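Local coordinates for protein multicopper oxidase (Uncultured bacterium, PDB 4E9X) that probably oxidises small substrates at a mononuclear copper and passes the electrons to a copper cluster that reduces dioxygen to water, as in other multicopper oxidases, at residues D44-V49 / S88-F93; G63-G68 / K94-G99; P180-K185 / K289-N294; I241-P246 / I273-V278. All coordinates share one frame; numbering follows the deposited sequence. Where two conformers were deposited one is given.

Contact 1. Residues D44-V49 / S88-F93; sequences DVIVNV and SYTYKF
This is an antiparallel strand pairing in the first cupredoxin-like domain, and Val45 and Phe93 open it. Segments 44-49 and 88-93 run at 167° to each other. Six backbone hydrogen bonds join Val45 to Phe93, Val47 to Tyr91 and Val49 to Tyr89, two for each pair. On the face of Val45, Val47 and Val49 the contact is apolar. Val45 CB sits over one face of the Phe93 ring, 4.0 Å from its centroid. Phe93 CG stands between the backbone N and the carbonyl carbon (chi1 56°), and the ring beyond it comes up to Val45. Val49 CG2 meets the edge of the Tyr91 ring at CD2, 3.7 Å away. Trp61 adds a further ring beside Tyr91 and Phe93. The other face is more polar. Thr90 OG1 donates to Asn48 OD1 over 2.8 Å, in the amide plane and on a lone pair. Asn48 ND2 is bound by Asp7 and Glu5 of strand 3-18. A valine in place of Thr90 would probably leave Asn48 OD1 without this donor and its amide less firmly oriented. One face is thus mainly apolar; on the other, Thr90, Asn48 and two acids form a run of polar bonds beside Ile46.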
loop_
_atom_site.group_PDB
_atom_site.type_symbol
_atom_site.label_atom_id
_atom_site.label_comp_id
_atom_site.label_asym_id
_atom_site.label_seq_id
_atom_site.Cartn_x
_atom_site.Cartn_y
_atom_site.Cartn_z
ATOM N N ASP A 44 -1.644 10.833 -33.389
ATOM C CA ASP A 44 -1.532 12.207 -32.961
ATOM C C ASP A 44 -2.878 12.633 -32.401
ATOM O O ASP A 44 -3.852 12.677 -33.142
ATOM C CB ASP A 44 -1.159 13.045 -34.185
ATOM C CG ASP A 44 0.215 12.601 -34.683
ATOM O OD1 ASP A 44 1.170 12.520 -33.871
ATOM O OD2 ASP A 44 0.326 12.319 -35.894
ATOM N N VAL A 45 -2.905 12.954 -31.113
ATOM C CA VAL A 45 -4.147 13.300 -30.419
ATOM C C VAL A 45 -4.233 14.810 -30.255
ATOM O O VAL A 45 -3.259 15.465 -29.872
ATOM C CB VAL A 45 -4.174 12.585 -29.060
ATOM C CG1 VAL A 45 -5.474 12.910 -28.333
ATOM C CG2 VAL A 45 -4.055 11.102 -29.279
ATOM N N ILE A 46 -5.435 15.322 -30.523
ATOM C CA ILE A 46 -5.756 16.715 -30.278
ATOM C C ILE A 46 -6.998 16.772 -29.425
ATOM O O ILE A 46 -8.012 16.163 -29.801
ATOM C CB ILE A 46 -5.975 17.440 -31.631
ATOM C CG1 ILE A 46 -4.766 17.345 -32.577
ATOM C CG2 ILE A 46 -6.369 18.890 -31.386
ATOM C CD1 ILE A 46 -5.100 17.734 -34.016
ATOM N N VAL A 47 -6.955 17.436 -28.282
ATOM C CA VAL A 47 -8.145 17.536 -27.434
ATOM C C VAL A 47 -8.417 19.026 -27.182
ATOM O O VAL A 47 -7.578 19.746 -26.580
ATOM C CB VAL A 47 -7.947 16.800 -26.104
ATOM C CG1 VAL A 47 -9.263 16.906 -25.311
ATOM C CG2 VAL A 47 -7.646 15.325 -26.296
ATOM N N ASN A 48 -9.595 19.505 -27.637
ATOM C CA ASN A 48 -9.992 20.891 -27.431
ATOM C C ASN A 48 -10.919 20.915 -26.213
ATOM O O ASN A 48 -11.977 20.259 -26.279
ATOM C CB ASN A 48 -10.725 21.457 -28.653
ATOM C CG ASN A 48 -9.942 21.262 -29.952
ATOM O OD1 ASN A 48 -8.827 21.752 -30.038
ATOM N ND2 ASN A 48 -10.518 20.561 -30.925
ATOM N N VAL A 49 -10.512 21.598 -25.170
ATOM C CA VAL A 49 -11.230 21.563 -23.907
ATOM C C VAL A 49 -11.941 22.908 -23.657
ATOM O O VAL A 49 -11.249 23.941 -23.691
ATOM C CB VAL A 49 -10.245 21.288 -22.756
ATOM C CG1 VAL A 49 -11.003 21.266 -21.443
ATOM C CG2 VAL A 49 -9.445 20.008 -22.954
ATOM N N SER A 88 -11.241 28.160 -23.129
ATOM C CA SER A 88 -10.875 26.942 -23.807
ATOM C C SER A 88 -9.355 26.818 -23.913
ATOM O O SER A 88 -8.699 27.817 -23.765
ATOM C CB SER A 88 -11.447 26.858 -25.223
ATOM O OG SER A 88 -12.866 26.976 -25.121
ATOM N N TYR A 89 -8.915 25.606 -24.205
ATOM C CA TYR A 89 -7.501 25.288 -24.345
ATOM C C TYR A 89 -7.329 24.011 -25.150
ATOM O O TYR A 89 -8.132 23.086 -24.990
ATOM C CB TYR A 89 -6.887 25.128 -22.941
ATOM C CG TYR A 89 -5.387 25.023 -22.902
ATOM C CD1 TYR A 89 -4.593 26.141 -22.788
ATOM C CD2 TYR A 89 -4.732 23.804 -22.952
ATOM C CE1 TYR A 89 -3.214 26.022 -22.743
ATOM C CE2 TYR A 89 -3.353 23.692 -22.913
ATOM C CZ TYR A 89 -2.560 24.824 -22.804
ATOM O OH TYR A 89 -1.164 24.734 -22.757
ATOM N N THR A 90 -6.304 23.949 -25.969
ATOM C CA THR A 90 -6.063 22.751 -26.798
ATOM C C THR A 90 -4.762 22.051 -26.405
ATOM O O THR A 90 -3.679 22.654 -26.334
ATOM C CB THR A 90 -6.008 23.148 -28.282
ATOM O OG1 THR A 90 -7.302 23.644 -28.691
ATOM C CG2 THR A 90 -5.633 21.943 -29.144
ATOM N N TYR A 91 -4.944 20.756 -26.147
ATOM C CA TYR A 91 -3.838 19.833 -25.880
ATOM C C TYR A 91 -3.464 19.095 -27.168
ATOM O O TYR A 91 -4.410 18.651 -27.823
ATOM C CB TYR A 91 -4.218 18.798 -24.803
ATOM C CG TYR A 91 -4.458 19.526 -23.478
ATOM C CD1 TYR A 91 -3.373 19.849 -22.680
ATOM C CD2 TYR A 91 -5.737 19.920 -23.056
ATOM C CE1 TYR A 91 -3.487 20.505 -21.454
ATOM C CE2 TYR A 91 -5.894 20.592 -21.857
ATOM C CZ TYR A 91 -4.775 20.882 -21.077
ATOM O OH TYR A 91 -4.933 21.567 -19.903
ATOM N N LYS A 92 -2.174 18.941 -27.452
ATOM C CA LYS A 92 -1.733 18.072 -28.538
ATOM C C LYS A 92 -0.549 17.204 -28.092
ATOM O O LYS A 92 0.427 17.707 -27.516
ATOM C CB LYS A 92 -1.282 18.929 -29.742
ATOM C CG LYS A 92 -2.349 19.869 -30.234
ATOM C CD LYS A 92 -1.895 20.514 -31.551
ATOM C CE LYS A 92 -3.069 21.273 -32.202
ATOM N NZ LYS A 92 -2.742 21.864 -33.514
ATOM N N PHE A 93 -0.667 15.884 -28.332
ATOM C CA PHE A 93 0.422 14.976 -27.984
ATOM C C PHE A 93 0.382 13.786 -28.900
ATOM O O PHE A 93 -0.694 13.465 -29.427
ATOM C CB PHE A 93 0.384 14.547 -26.505
ATOM C CG PHE A 93 -0.933 13.919 -26.086
ATOM C CD1 PHE A 93 -1.147 12.548 -26.208
ATOM C CD2 PHE A 93 -1.933 14.721 -25.579
ATOM C CE1 PHE A 93 -2.374 12.028 -25.819
ATOM C CE2 PHE A 93 -3.143 14.202 -25.183
ATOM C CZ PHE A 93 -3.381 12.829 -25.302
#

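Contact 2. Residues G63-G68 / K94-G99; sequences GVHQKG and KADRIG
Two loops meet here without pairing, and Gly63 and His65 both touch Arg97. The nearest CA atoms across the contact are those of Val64 and Arg97, 6.0 Å apart. The touching parts run 131° apart, and Ala95 centres an inverse gamma turn. No direct hydrogen bond crosses between 63-68 and 94-99. Arg97 CB lies over the centre of the His65 ring, 4.2 Å from the centroid. Arg97 CG is anti to the backbone N (chi1 166°) and packs against the carbonyl of Gly63, with CG 3.1 Å from Gly63 O. The guanidinium and imidazole planes stand 86° apart, and His65 NE2 is near the guanidinium edge. Asp209 of the second subunit holds both groups: its carboxylate forms a salt bridge with Arg97 NE and a hydrogen bond with His65 NE2. Water fills the role of direct bonds around Asp96. One water accepts from His65 N and lies 2.7 Å from Asp96 OD1. Another accepts from Lys67 N and lies 2.9 Å from Asp96 OD1. A third is 2.9 Å from His65 ND1, accepts from Lys67 NZ and bonds weakly to Asp96 OD2. The contact is therefore a hydrated polar junction at a subunit interface, where Asp209 probably helps to offset the charge of Arg97.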
loop_
_atom_site.group_PDB
_atom_site.type_symbol
_atom_site.label_atom_id
_atom_site.label_comp_id
_atom_site.label_asym_id
_atom_site.label_seq_id
_atom_site.Cartn_x
_atom_site.Cartn_y
_atom_site.Cartn_z
ATOM N N GLY A 63 0.652 9.347 -17.751
ATOM C CA GLY A 63 1.348 8.285 -18.445
ATOM C C GLY A 63 1.800 8.687 -19.846
ATOM O O GLY A 63 2.686 8.010 -20.405
ATOM N N VAL A 64 1.242 9.801 -20.347
ATOM C CA VAL A 64 1.677 10.299 -21.655
ATOM C C VAL A 64 2.985 11.004 -21.484
ATOM O O VAL A 64 3.141 11.899 -20.633
ATOM C CB VAL A 64 0.601 11.283 -22.213
ATOM C CG1 VAL A 64 1.061 11.996 -23.470
ATOM C CG2 VAL A 64 -0.696 10.495 -22.486
ATOM N N HIS A 65 4.020 10.609 -22.229
ATOM C CA HIS A 65 5.310 11.231 -21.941
ATOM C C HIS A 65 5.401 12.689 -22.329
ATOM O O HIS A 65 6.255 13.399 -21.785
ATOM C CB HIS A 65 6.371 10.482 -22.783
ATOM C CG HIS A 65 6.643 9.093 -22.320
ATOM N ND1 HIS A 65 7.351 8.160 -23.085
ATOM C CD2 HIS A 65 6.361 8.519 -21.137
ATOM C CE1 HIS A 65 7.462 7.061 -22.389
ATOM N NE2 HIS A 65 6.876 7.231 -21.207
ATOM N N GLN A 66 4.584 13.115 -23.295
ATOM C CA GLN A 66 4.676 14.471 -23.841
ATOM C C GLN A 66 6.064 14.724 -24.416
ATOM O O GLN A 66 6.698 15.707 -24.123
ATOM C CB GLN A 66 4.356 15.551 -22.783
ATOM C CG GLN A 66 2.970 15.334 -22.174
ATOM C CD GLN A 66 1.814 15.710 -23.112
ATOM O OE1 GLN A 66 1.991 16.200 -24.217
ATOM N NE2 GLN A 66 0.611 15.419 -22.617
ATOM N N LYS A 67 6.514 13.800 -25.251
ATOM C CA LYS A 67 7.820 13.849 -25.881
ATOM C C LYS A 67 7.863 15.055 -26.816
ATOM O O LYS A 67 7.225 15.039 -27.882
ATOM C CB LYS A 67 8.100 12.548 -26.636
ATOM C CG LYS A 67 9.471 12.309 -27.189
ATOM C CD LYS A 67 10.602 12.559 -26.197
ATOM C CE LYS A 67 11.679 11.488 -26.198
ATOM N NZ LYS A 67 11.264 10.309 -25.355
ATOM N N GLY A 68 8.587 16.085 -26.405
ATOM C CA GLY A 68 8.740 17.319 -27.143
ATOM C C GLY A 68 7.467 18.153 -27.088
ATOM O O GLY A 68 7.319 19.107 -27.849
ATOM N N LYS A 94 1.516 13.122 -29.074
ATOM C CA LYS A 94 1.523 11.846 -29.753
ATOM C C LYS A 94 1.412 10.760 -28.698
ATOM O O LYS A 94 2.055 10.770 -27.655
ATOM C CB LYS A 94 2.815 11.625 -30.562
ATOM C CG LYS A 94 2.946 10.316 -31.351
ATOM C CD LYS A 94 4.244 10.286 -32.114
ATOM C CE LYS A 94 4.189 11.193 -33.324
ATOM N NZ LYS A 94 3.407 10.549 -34.432
ATOM N N ALA A 95 0.557 9.755 -29.031
ATOM C CA ALA A 95 0.336 8.639 -28.146
ATOM C C ALA A 95 1.422 7.578 -28.324
ATOM O O ALA A 95 1.107 6.465 -28.765
ATOM C CB ALA A 95 -1.049 8.054 -28.470
ATOM N N ASP A 96 2.660 7.905 -27.974
ATOM C CA ASP A 96 3.749 6.971 -28.201
ATOM C C ASP A 96 3.913 6.065 -26.999
ATOM O O ASP A 96 4.657 5.095 -27.096
ATOM C CB ASP A 96 5.064 7.642 -28.551
ATOM C CG ASP A 96 5.501 8.766 -27.681
ATOM O OD1 ASP A 96 4.988 8.971 -26.573
ATOM O OD2 ASP A 96 6.418 9.501 -28.144
ATOM N N ARG A 97 3.278 6.315 -25.894
ATOM C CA ARG A 97 3.318 5.449 -24.697
ATOM C C ARG A 97 2.091 4.547 -24.691
ATOM O O ARG A 97 0.980 5.052 -24.704
ATOM C CB ARG A 97 3.392 6.319 -23.416
ATOM C CG ARG A 97 3.081 5.460 -22.118
ATOM C CD ARG A 97 4.147 4.443 -21.848
ATOM N NE ARG A 97 4.308 4.315 -20.398
ATOM C CZ ARG A 97 3.448 3.743 -19.570
ATOM N NH1 ARG A 97 2.323 3.182 -19.980
ATOM N NH2 ARG A 97 3.766 3.725 -18.284
ATOM N N ILE A 98 2.294 3.241 -24.693
ATOM C CA ILE A 98 1.165 2.327 -24.805
ATOM C C ILE A 98 0.522 2.081 -23.449
ATOM O O ILE A 98 1.071 2.278 -22.370
ATOM C CB ILE A 98 1.680 1.001 -25.410
ATOM C CG1 ILE A 98 2.684 0.272 -24.493
ATOM C CG2 ILE A 98 2.274 1.222 -26.785
ATOM C CD1 ILE A 98 3.274 -1.025 -25.017
ATOM N N GLY A 99 -0.691 1.523 -23.552
ATOM C CA GLY A 99 -1.322 0.825 -22.420
ATOM C C GLY A 99 -2.449 1.587 -21.770
ATOM O O GLY A 99 -3.023 2.553 -22.305
HETATM O O HOH W 1 3.051 9.308 -24.781
HETATM O O HOH W 2 8.431 8.892 -25.702
HETATM O O HOH W 3 4.343 11.713 -25.966
#

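Contact 3. Residues P180-K185 / K289-N294; sequences PLRVKK and KDYDPN
A cation-pi stack of Arg182 on Tyr291 joins strand 181-183, at the edge of a sheet in the second cupredoxin-like domain, to the long loop after strand 270-275. The guanidinium lies flat on the ring, its plane tilted by only 13°, and Arg182 CZ is 3.8 Å from the ring centroid. The side chains slide past each other in opposite directions. Arg182 NH1 lies over the CG-CD2 rim, 3.3 Å from Tyr291 CD2, while Arg182 CD covers the phenol end and makes a CH-pi contact. Arg182 is extended from CG to NE, with CD anti to CA (chi2 -169°). The other ring face has Pro293 N above its rim. Pro180 CG touches Tyr291 CD1 at 3.9 Å, and Pro180 O comes to the ring edge. One water lies 2.7 Å from Tyr291 OH and accepts from Arg182 N. Another donates to Pro180 O and Asp292 O. A third accepts from Arg182 NH2 and donates to Lys289 O, 2.8 Å from each of these atoms. Arg182 NE forms a salt bridge with Glu274. The cation thus has a carboxylate at NE, a water in its plane at NH2 and an aromatic ring on one face, which are likely to fix its rotation.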
loop_
_atom_site.group_PDB
_atom_site.type_symbol
_atom_site.label_atom_id
_atom_site.label_comp_id
_atom_site.label_asym_id
_atom_site.label_seq_id
_atom_site.Cartn_x
_atom_site.Cartn_y
_atom_site.Cartn_z
ATOM N N PRO A 180 -23.218 -5.615 -12.213
ATOM C CA PRO A 180 -22.471 -6.863 -12.332
ATOM C C PRO A 180 -21.590 -6.878 -13.556
ATOM O O PRO A 180 -21.812 -6.189 -14.561
ATOM C CB PRO A 180 -23.600 -7.936 -12.496
ATOM C CG PRO A 180 -24.782 -7.166 -13.066
ATOM C CD PRO A 180 -24.673 -5.785 -12.440
ATOM N N LEU A 181 -20.567 -7.726 -13.471
ATOM C CA LEU A 181 -19.639 -8.030 -14.576
ATOM C C LEU A 181 -20.126 -9.367 -15.129
ATOM O O LEU A 181 -19.895 -10.441 -14.527
ATOM C CB LEU A 181 -18.209 -8.047 -14.038
ATOM C CG LEU A 181 -17.029 -7.925 -14.986
ATOM C CD1 LEU A 181 -15.713 -7.739 -14.230
ATOM C CD2 LEU A 181 -16.937 -9.134 -15.903
ATOM N N ARG A 182 -20.866 -9.325 -16.255
ATOM C CA ARG A 182 -21.506 -10.521 -16.799
ATOM C C ARG A 182 -20.596 -11.199 -17.802
ATOM O O ARG A 182 -20.099 -10.555 -18.745
ATOM C CB ARG A 182 -22.882 -10.191 -17.437
ATOM C CG ARG A 182 -23.852 -9.761 -16.332
ATOM C CD ARG A 182 -25.279 -9.693 -16.870
ATOM N NE ARG A 182 -26.214 -9.384 -15.823
ATOM C CZ ARG A 182 -27.468 -9.032 -16.022
ATOM N NH1 ARG A 182 -27.954 -8.898 -17.233
ATOM N NH2 ARG A 182 -28.267 -8.762 -14.977
ATOM N N VAL A 183 -20.370 -12.482 -17.580
ATOM C CA VAL A 183 -19.481 -13.296 -18.433
ATOM C C VAL A 183 -20.195 -14.565 -18.796
ATOM O O VAL A 183 -21.234 -14.905 -18.240
ATOM C CB VAL A 183 -18.153 -13.636 -17.723
ATOM C CG1 VAL A 183 -17.454 -12.302 -17.334
ATOM C CG2 VAL A 183 -18.388 -14.535 -16.513
ATOM N N LYS A 184 -19.602 -15.314 -19.722
ATOM C CA LYS A 184 -20.015 -16.700 -19.948
ATOM C C LYS A 184 -18.751 -17.558 -19.944
ATOM O O LYS A 184 -17.633 -17.095 -20.160
ATOM C CB LYS A 184 -20.826 -16.900 -21.228
ATOM C CG LYS A 184 -19.976 -16.713 -22.472
ATOM C CD LYS A 184 -20.871 -16.995 -23.688
ATOM C CE LYS A 184 -20.058 -17.064 -24.955
ATOM N NZ LYS A 184 -20.937 -17.512 -26.106
ATOM N N LYS A 185 -18.940 -18.852 -19.675
ATOM C CA LYS A 185 -17.804 -19.764 -19.582
ATOM C C LYS A 185 -16.962 -19.716 -20.830
ATOM O O LYS A 185 -17.536 -19.754 -21.933
ATOM C CB LYS A 185 -18.302 -21.211 -19.308
ATOM C CG LYS A 185 -17.106 -22.102 -18.920
ATOM C CD LYS A 185 -17.550 -23.557 -18.777
ATOM C CE LYS A 185 -16.375 -24.405 -18.262
ATOM N NZ LYS A 185 -16.744 -25.855 -18.242
ATOM N N LYS A 289 -31.909 -7.023 -11.627
ATOM C CA LYS A 289 -31.154 -5.747 -11.749
ATOM C C LYS A 289 -31.479 -5.002 -13.004
ATOM O O LYS A 289 -31.574 -5.618 -14.073
ATOM C CB LYS A 289 -29.685 -6.159 -11.761
ATOM C CG LYS A 289 -28.665 -5.037 -11.870
ATOM C CD LYS A 289 -28.829 -3.995 -10.726
ATOM C CE LYS A 289 -27.488 -3.331 -10.549
ATOM N NZ LYS A 289 -27.577 -2.266 -9.511
ATOM N N ASP A 290 -31.640 -3.703 -12.958
ATOM C CA ASP A 290 -31.748 -2.865 -14.173
ATOM C C ASP A 290 -30.326 -2.726 -14.717
ATOM O O ASP A 290 -29.552 -1.868 -14.271
ATOM C CB ASP A 290 -32.389 -1.549 -13.822
ATOM C CG ASP A 290 -32.595 -0.597 -14.971
ATOM O OD1 ASP A 290 -32.138 -0.870 -16.112
ATOM O OD2 ASP A 290 -33.257 0.453 -14.721
ATOM N N TYR A 291 -29.978 -3.588 -15.670
ATOM C CA TYR A 291 -28.603 -3.791 -16.061
ATOM C C TYR A 291 -28.044 -2.787 -17.053
ATOM O O TYR A 291 -28.713 -2.420 -18.039
ATOM C CB TYR A 291 -28.561 -5.190 -16.701
ATOM C CG TYR A 291 -27.222 -5.621 -17.239
ATOM C CD1 TYR A 291 -26.087 -5.689 -16.443
ATOM C CD2 TYR A 291 -27.100 -5.992 -18.570
ATOM C CE1 TYR A 291 -24.864 -6.092 -16.990
ATOM C CE2 TYR A 291 -25.920 -6.418 -19.150
ATOM C CZ TYR A 291 -24.797 -6.457 -18.328
ATOM O OH TYR A 291 -23.608 -6.902 -18.857
ATOM N N ASP A 292 -26.801 -2.381 -16.831
ATOM C CA ASP A 292 -26.027 -1.543 -17.737
ATOM C C ASP A 292 -24.826 -2.333 -18.290
ATOM O O ASP A 292 -23.837 -2.502 -17.580
ATOM C CB ASP A 292 -25.518 -0.315 -16.986
ATOM C CG ASP A 292 -24.636 0.547 -17.832
ATOM O OD1 ASP A 292 -24.523 0.314 -19.054
ATOM O OD2 ASP A 292 -24.015 1.501 -17.237
ATOM N N PRO A 293 -24.878 -2.787 -19.534
ATOM C CA PRO A 293 -23.758 -3.605 -20.060
ATOM C C PRO A 293 -22.480 -2.794 -20.232
ATOM O O PRO A 293 -21.417 -3.397 -20.515
ATOM C CB PRO A 293 -24.250 -4.096 -21.404
ATOM C CG PRO A 293 -25.386 -3.187 -21.785
ATOM C CD PRO A 293 -25.971 -2.595 -20.507
ATOM N N ASN A 294 -22.544 -1.464 -20.162
ATOM C CA ASN A 294 -21.367 -0.632 -20.356
ATOM C C ASN A 294 -20.849 0.029 -19.095
ATOM O O ASN A 294 -20.063 0.982 -19.192
ATOM C CB ASN A 294 -21.688 0.473 -21.396
ATOM C CG ASN A 294 -20.453 0.970 -22.107
ATOM O OD1 ASN A 294 -19.530 0.211 -22.424
ATOM N ND2 ASN A 294 -20.465 2.273 -22.418
HETATM O O HOH W 4 -21.711 -4.208 -16.597
HETATM O O HOH W 5 -21.135 -6.798 -17.820
HETATM O O HOH W 6 -31.032 -8.204 -15.052
#

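Contact 4. Residues I241-P246 / I273-V278; sequences IEADNP and IEYDGV
Tyr275 reaches across from 273-278 to the end of 241-246, from Ala243 to Pro246, and carries most of this contact. Its CG is anti to the carbonyl carbon, beside the backbone N (chi1 -76°), and chi2 of 68° turns one face of the ring to Pro246. Pro246 CA lies over the ring centre, 3.4 Å from the centroid and 13° off the normal, a close CH-pi contact. On that same face Asn245 C lies above the rim. Pro246 CG adds an apolar touch at 3.9 Å from Tyr275 CD2. At the phenol end, Asn245 N donates to Tyr275 OH over 3.0 Å, in a fairly straight bond. His208 NE2 is a second hydrogen-bond partner of this hydroxyl. Ala243 CB packs beside it, 3.5 Å from Tyr275 OH. A leucine in place of Tyr275 would probably leave Asn245 N without this acceptor and Pro246 without its aromatic platform. Beyond the ring, Val278 CG2, anti to the carbonyl carbon, approaches Pro246 CB at 4.2 Å. The Ile241 and Ile273 side chains meet more loosely through their CD1 atoms. Asn245 ND2 binds Gly207 O of its own chain and His65 O of the third subunit. Strands 236-243 and 270-275 belong to different sheets; the axes of their short segments come within 10.8 Å. The side chains of Ala243, Ile273 and Tyr275 all touch Val183 of the neighbouring strand 181-183.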
loop_
_atom_site.group_PDB
_atom_site.type_symbol
_atom_site.label_atom_id
_atom_site.label_comp_id
_atom_site.label_asym_id
_atom_site.label_seq_id
_atom_site.Cartn_x
_atom_site.Cartn_y
_atom_site.Cartn_z
ATOM N N ILE A 241 -8.458 -12.573 -16.221
ATOM C CA ILE A 241 -9.189 -13.663 -15.576
ATOM C C ILE A 241 -9.677 -14.602 -16.668
ATOM O O ILE A 241 -10.327 -14.162 -17.619
ATOM C CB ILE A 241 -10.373 -13.161 -14.729
ATOM C CG1 ILE A 241 -9.837 -12.444 -13.477
ATOM C CG2 ILE A 241 -11.302 -14.330 -14.382
ATOM C CD1 ILE A 241 -10.908 -11.835 -12.593
ATOM N N GLU A 242 -9.374 -15.891 -16.531
ATOM C CA GLU A 242 -9.989 -16.940 -17.350
ATOM C C GLU A 242 -11.337 -17.262 -16.756
ATOM O O GLU A 242 -11.376 -17.768 -15.619
ATOM C CB GLU A 242 -9.098 -18.213 -17.411
ATOM C CG GLU A 242 -7.654 -17.959 -17.845
ATOM C CD GLU A 242 -7.487 -17.817 -19.350
ATOM O OE1 GLU A 242 -8.375 -18.233 -20.133
ATOM O OE2 GLU A 242 -6.426 -17.303 -19.744
ATOM N N ALA A 243 -12.422 -16.985 -17.478
ATOM C CA ALA A 243 -13.758 -17.281 -16.913
ATOM C C ALA A 243 -14.160 -18.707 -17.144
ATOM O O ALA A 243 -14.952 -19.036 -18.008
ATOM C CB ALA A 243 -14.786 -16.318 -17.546
ATOM N N ASP A 244 -13.577 -19.577 -16.343
ATOM C CA ASP A 244 -13.780 -21.001 -16.611
ATOM C C ASP A 244 -14.417 -21.662 -15.395
ATOM O O ASP A 244 -14.375 -22.889 -15.230
ATOM C CB ASP A 244 -12.467 -21.640 -16.972
ATOM C CG ASP A 244 -11.400 -21.530 -15.892
ATOM O OD1 ASP A 244 -11.642 -21.056 -14.756
ATOM O OD2 ASP A 244 -10.268 -21.978 -16.247
ATOM N N ASN A 245 -15.078 -20.889 -14.540
ATOM C CA ASN A 245 -15.616 -21.426 -13.286
ATOM C C ASN A 245 -16.983 -20.854 -13.006
ATOM O O ASN A 245 -17.152 -19.906 -12.234
ATOM C CB ASN A 245 -14.673 -21.028 -12.154
ATOM C CG ASN A 245 -15.166 -21.605 -10.828
ATOM O OD1 ASN A 245 -16.021 -22.531 -10.778
ATOM N ND2 ASN A 245 -14.617 -21.072 -9.727
ATOM N N PRO A 246 -18.011 -21.382 -13.673
ATOM C CA PRO A 246 -19.337 -20.718 -13.555
ATOM C C PRO A 246 -19.864 -20.682 -12.124
ATOM O O PRO A 246 -19.901 -21.683 -11.402
ATOM C CB PRO A 246 -20.244 -21.647 -14.423
ATOM C CG PRO A 246 -19.267 -22.119 -15.488
ATOM C CD PRO A 246 -18.002 -22.442 -14.703
ATOM N N ILE A 273 -19.113 -11.144 -10.452
ATOM C CA ILE A 273 -18.887 -11.854 -11.722
ATOM C C ILE A 273 -20.045 -12.817 -11.831
ATOM O O ILE A 273 -20.083 -13.829 -11.095
ATOM C CB ILE A 273 -17.540 -12.563 -11.726
ATOM C CG1 ILE A 273 -16.401 -11.518 -11.462
ATOM C CG2 ILE A 273 -17.375 -13.293 -13.030
ATOM C CD1 ILE A 273 -15.104 -12.191 -11.066
ATOM N N GLU A 274 -20.988 -12.510 -12.721
ATOM C CA GLU A 274 -22.199 -13.316 -12.918
ATOM C C GLU A 274 -22.012 -14.117 -14.182
ATOM O O GLU A 274 -21.911 -13.540 -15.280
ATOM C CB GLU A 274 -23.393 -12.400 -13.136
ATOM C CG GLU A 274 -23.892 -11.658 -11.868
ATOM C CD GLU A 274 -25.104 -10.823 -12.191
ATOM O OE1 GLU A 274 -25.486 -10.670 -13.382
ATOM O OE2 GLU A 274 -25.670 -10.261 -11.241
ATOM N N TYR A 275 -21.992 -15.444 -14.064
ATOM C CA TYR A 275 -21.926 -16.242 -15.294
ATOM C C TYR A 275 -23.332 -16.491 -15.860
ATOM O O TYR A 275 -24.291 -16.813 -15.112
ATOM C CB TYR A 275 -21.271 -17.593 -15.077
ATOM C CG TYR A 275 -19.747 -17.629 -14.932
ATOM C CD1 TYR A 275 -19.096 -17.078 -13.808
ATOM C CD2 TYR A 275 -18.999 -18.261 -15.894
ATOM C CE1 TYR A 275 -17.704 -17.155 -13.726
ATOM C CE2 TYR A 275 -17.640 -18.387 -15.810
ATOM C CZ TYR A 275 -16.983 -17.817 -14.719
ATOM O OH TYR A 275 -15.632 -17.973 -14.626
ATOM N N ASP A 276 -23.414 -16.339 -17.160
ATOM C CA ASP A 276 -24.732 -16.420 -17.842
ATOM C C ASP A 276 -25.461 -17.716 -17.541
ATOM O O ASP A 276 -26.685 -17.710 -17.494
ATOM C CB ASP A 276 -24.471 -16.351 -19.332
ATOM C CG ASP A 276 -24.169 -14.938 -19.897
ATOM O OD1 ASP A 276 -24.449 -13.944 -19.180
ATOM O OD2 ASP A 276 -23.703 -14.827 -21.039
ATOM N N GLY A 277 -24.729 -18.816 -17.374
ATOM C CA GLY A 277 -25.435 -20.130 -17.336
ATOM C C GLY A 277 -25.995 -20.426 -15.963
ATOM O O GLY A 277 -26.645 -21.493 -15.799
ATOM N N VAL A 278 -25.715 -19.600 -14.952
ATOM C CA VAL A 278 -26.073 -20.032 -13.581
ATOM C C VAL A 278 -27.499 -19.641 -13.278
ATOM O O VAL A 278 -27.874 -18.452 -13.372
ATOM C CB VAL A 278 -25.092 -19.390 -12.565
ATOM C CG1 VAL A 278 -25.532 -19.786 -11.142
ATOM C CG2 VAL A 278 -23.664 -19.821 -12.857
#

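Contacts 1 and 2 lie in the first cupredoxin-like domain and touch through the Asp44-Lys94 salt bridge and the packing of Phe93 on Val64 and Gln66. Contacts 3 and 4 lie on the opposite side of the chain's centre from contact 1. They share the sheet of strands 181-183 and 270-275, where Val183 O and Asp276 N probably form a hydrogen bond. All four are partly buried. Contact 1 alone pairs strands by backbone hydrogen bonds. Contact 4 joins two sheets mainly through one buried tyrosine. Contact 2 joins two loops and contact 3 a strand to a loop, and both rely on water. Contacts 2 and 4 also face other subunits, with His65 and Asn245 both engaged across chains.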